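Local coordinates for VirK protein (Legionella pneumophila, PDB 5XTA) that is of unknown function but belongs to the bacterial VirK family, has a novel fold and is probably exported by type II secretion, at residues K18-L26 / A38-V47. The protein carries 3 engineered substitutions. Residues are numbered along the deposited sequence; the frame is centred on the assembly and turned at random.
Sequences KRITFVINL and AIVSVTPNAV. With SO4 (sulfate ion), chain E.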
# COMPACT_ATOMS: atom_id res chain seq x y z
N LYS A 18 9.68 -12.74 1.51
CA LYS A 18 9.98 -11.48 2.19
C LYS A 18 9.61 -10.22 1.36
O LYS A 18 9.83 -10.16 0.20
CB LYS A 18 11.44 -11.42 2.53
CG LYS A 18 11.81 -12.44 3.58
CD LYS A 18 13.31 -12.69 3.55
CE LYS A 18 13.78 -13.72 4.60
NZ LYS A 18 13.87 -13.12 5.95
N ARG A 19 9.10 -9.21 2.02
CA ARG A 19 8.84 -7.94 1.38
C ARG A 19 10.15 -7.13 1.30
O ARG A 19 10.86 -6.98 2.27
CB ARG A 19 7.76 -7.19 2.13
CG ARG A 19 7.41 -5.89 1.40
CD ARG A 19 5.99 -5.44 1.62
NE ARG A 19 5.77 -4.13 0.98
CZ ARG A 19 4.66 -3.43 1.09
NH1 ARG A 19 3.68 -3.91 1.85
NH2 ARG A 19 4.52 -2.24 0.46
N ILE A 20 10.48 -6.66 0.10
CA ILE A 20 11.73 -5.99 -0.20
C ILE A 20 11.64 -4.45 -0.07
O ILE A 20 10.67 -3.84 -0.50
CB ILE A 20 12.12 -6.38 -1.65
CG1 ILE A 20 12.34 -7.91 -1.78
CG2 ILE A 20 13.33 -5.64 -2.15
CD1 ILE A 20 13.14 -8.57 -0.67
N THR A 21 12.69 -3.83 0.43
CA THR A 21 12.82 -2.38 0.48
C THR A 21 14.09 -1.95 -0.24
O THR A 21 15.18 -2.51 -0.00
CB THR A 21 12.82 -1.86 1.94
OG1 THR A 21 11.56 -2.15 2.54
CG2 THR A 21 13.00 -0.34 1.99
N PHE A 22 13.94 -0.96 -1.12
CA PHE A 22 15.04 -0.33 -1.85
C PHE A 22 15.40 1.00 -1.19
O PHE A 22 14.52 1.85 -0.97
CB PHE A 22 14.67 -0.08 -3.31
CG PHE A 22 14.31 -1.31 -4.04
CD1 PHE A 22 15.27 -2.23 -4.39
CD2 PHE A 22 12.98 -1.61 -4.31
CE1 PHE A 22 14.94 -3.41 -5.05
CE2 PHE A 22 12.65 -2.80 -4.94
CZ PHE A 22 13.64 -3.68 -5.33
N VAL A 23 16.69 1.13 -0.85
CA VAL A 23 17.28 2.37 -0.35
C VAL A 23 18.33 2.88 -1.34
O VAL A 23 19.33 2.21 -1.64
CB VAL A 23 17.83 2.22 1.06
CG1 VAL A 23 18.30 3.56 1.60
CG2 VAL A 23 16.76 1.68 2.00
N ILE A 24 18.08 4.06 -1.88
CA ILE A 24 18.91 4.62 -2.91
C ILE A 24 19.54 5.89 -2.44
O ILE A 24 18.84 6.83 -2.02
CB ILE A 24 18.09 4.86 -4.16
CG1 ILE A 24 17.38 3.54 -4.42
CG2 ILE A 24 19.00 5.33 -5.32
CD1 ILE A 24 16.90 3.29 -5.80
N ASN A 25 20.86 5.93 -2.57
CA ASN A 25 21.66 7.12 -2.24
C ASN A 25 22.08 7.82 -3.53
O ASN A 25 23.02 7.39 -4.23
CB ASN A 25 22.83 6.70 -1.37
CG ASN A 25 23.62 7.87 -0.80
OD1 ASN A 25 23.42 9.03 -1.14
ND2 ASN A 25 24.52 7.54 0.09
N LEU A 26 21.31 8.85 -3.87
CA LEU A 26 21.40 9.52 -5.18
C LEU A 26 22.77 10.09 -5.54
O LEU A 26 23.15 10.10 -6.71
CB LEU A 26 20.38 10.65 -5.26
CG LEU A 26 19.00 10.34 -5.83
CD1 LEU A 26 18.43 9.01 -5.38
CD2 LEU A 26 18.04 11.46 -5.46
N ALA A 38 20.28 13.00 -1.68
CA ALA A 38 19.09 12.53 -1.02
C ALA A 38 19.19 11.04 -0.86
O ALA A 38 19.89 10.39 -1.63
CB ALA A 38 17.83 12.90 -1.78
N ILE A 39 18.57 10.53 0.18
CA ILE A 39 18.36 9.12 0.32
C ILE A 39 16.91 8.88 0.07
O ILE A 39 16.08 9.57 0.62
CB ILE A 39 18.80 8.66 1.70
CG1 ILE A 39 20.32 8.93 1.78
CG2 ILE A 39 18.47 7.18 1.94
CD1 ILE A 39 21.04 8.29 2.96
N VAL A 40 16.60 7.89 -0.75
CA VAL A 40 15.23 7.56 -1.07
C VAL A 40 14.99 6.10 -0.74
O VAL A 40 15.71 5.22 -1.21
CB VAL A 40 14.95 7.79 -2.54
CG1 VAL A 40 13.52 7.41 -2.90
CG2 VAL A 40 15.20 9.24 -2.85
N SER A 41 13.96 5.85 0.06
CA SER A 41 13.57 4.51 0.46
C SER A 41 12.20 4.23 -0.13
O SER A 41 11.27 5.09 -0.04
CB SER A 41 13.55 4.41 1.97
OG SER A 41 12.88 3.25 2.42
N VAL A 42 12.04 3.05 -0.71
CA VAL A 42 10.74 2.65 -1.29
C VAL A 42 10.55 1.17 -1.03
O VAL A 42 11.44 0.39 -1.27
CB VAL A 42 10.66 2.88 -2.83
CG1 VAL A 42 9.33 2.36 -3.41
CG2 VAL A 42 10.80 4.36 -3.19
N THR A 43 9.35 0.78 -0.59
CA THR A 43 9.01 -0.62 -0.47
C THR A 43 7.76 -0.93 -1.31
O THR A 43 6.66 -0.67 -0.90
CB THR A 43 8.93 -1.15 1.00
OG1 THR A 43 8.47 -2.52 1.00
CG2 THR A 43 8.02 -0.39 1.87
N PRO A 44 7.96 -1.52 -2.49
CA PRO A 44 6.83 -1.94 -3.32
C PRO A 44 6.16 -3.16 -2.76
O PRO A 44 6.80 -3.96 -2.10
CB PRO A 44 7.46 -2.22 -4.67
CG PRO A 44 8.95 -2.08 -4.51
CD PRO A 44 9.26 -1.91 -3.06
N ASN A 45 4.87 -3.32 -3.01
CA ASN A 45 4.17 -4.52 -2.53
C ASN A 45 4.32 -5.73 -3.47
O ASN A 45 3.82 -6.80 -3.14
CB ASN A 45 2.71 -4.22 -2.27
CG ASN A 45 1.87 -4.30 -3.51
OD1 ASN A 45 2.25 -3.79 -4.58
ND2 ASN A 45 0.72 -4.95 -3.39
N ALA A 46 4.99 -5.53 -4.62
CA ALA A 46 5.23 -6.55 -5.64
C ALA A 46 6.63 -6.42 -6.26
O ALA A 46 7.18 -5.33 -6.38
CB ALA A 46 4.19 -6.44 -6.74
N VAL A 47 7.22 -7.55 -6.61
CA VAL A 47 8.59 -7.60 -7.13
C VAL A 47 8.69 -8.92 -7.91
O VAL A 47 7.94 -9.90 -7.65
CB VAL A 47 9.63 -7.47 -5.98
CG1 VAL A 47 9.47 -8.60 -4.99
CG2 VAL A 47 11.07 -7.43 -6.48
S SO4 E . 1.29 -1.19 1.82
O1 SO4 E . 1.99 -1.83 2.94
O2 SO4 E . 1.85 -1.86 0.63
O3 SO4 E . -0.13 -1.48 1.99
O4 SO4 E . 1.60 0.25 1.77
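F22 and I24 pair with V42 and V40 in an antiparallel beta sheet, joining strand 21-25, the middle strand of a three-stranded sheet within the chain, to 38-42, which pairs on its far side with a strand of the second subunit. Four backbone bonds link these hydrogen-bonded pairs, the shortest from I24 N to V40 O (2.7 Å); L26 N to A38 O adds a fifth. Apolar contacts line both faces. On one, V23 CG1 meets I39 CG2 at 3.6 Å; on the other, P44 CG lies at the edge of the F22 ring, 3.8 Å from CE2, and the ring also meets F80 and F116. T43 OG1, anti to its own backbone N (chi1 175°), donates to I20 O (3.0 Å) and accepts a weak bond from R19 NE. The extended R19 crosses T43 at about a right angle, with N45 CA over one guanidinium face. A sulfate, probably from the crystallisation liquor, accepts hydrogen bonds from NH1 and NH2 of R19, one from NH1 being weak, and from R19 NH1 of each of the three other subunits. R19 NH2 also reaches T43 O (3.0 Å, 162° at the hydrogen), which lies in the guanidinium plane, while the nitrogen sits above the carbonyl plane.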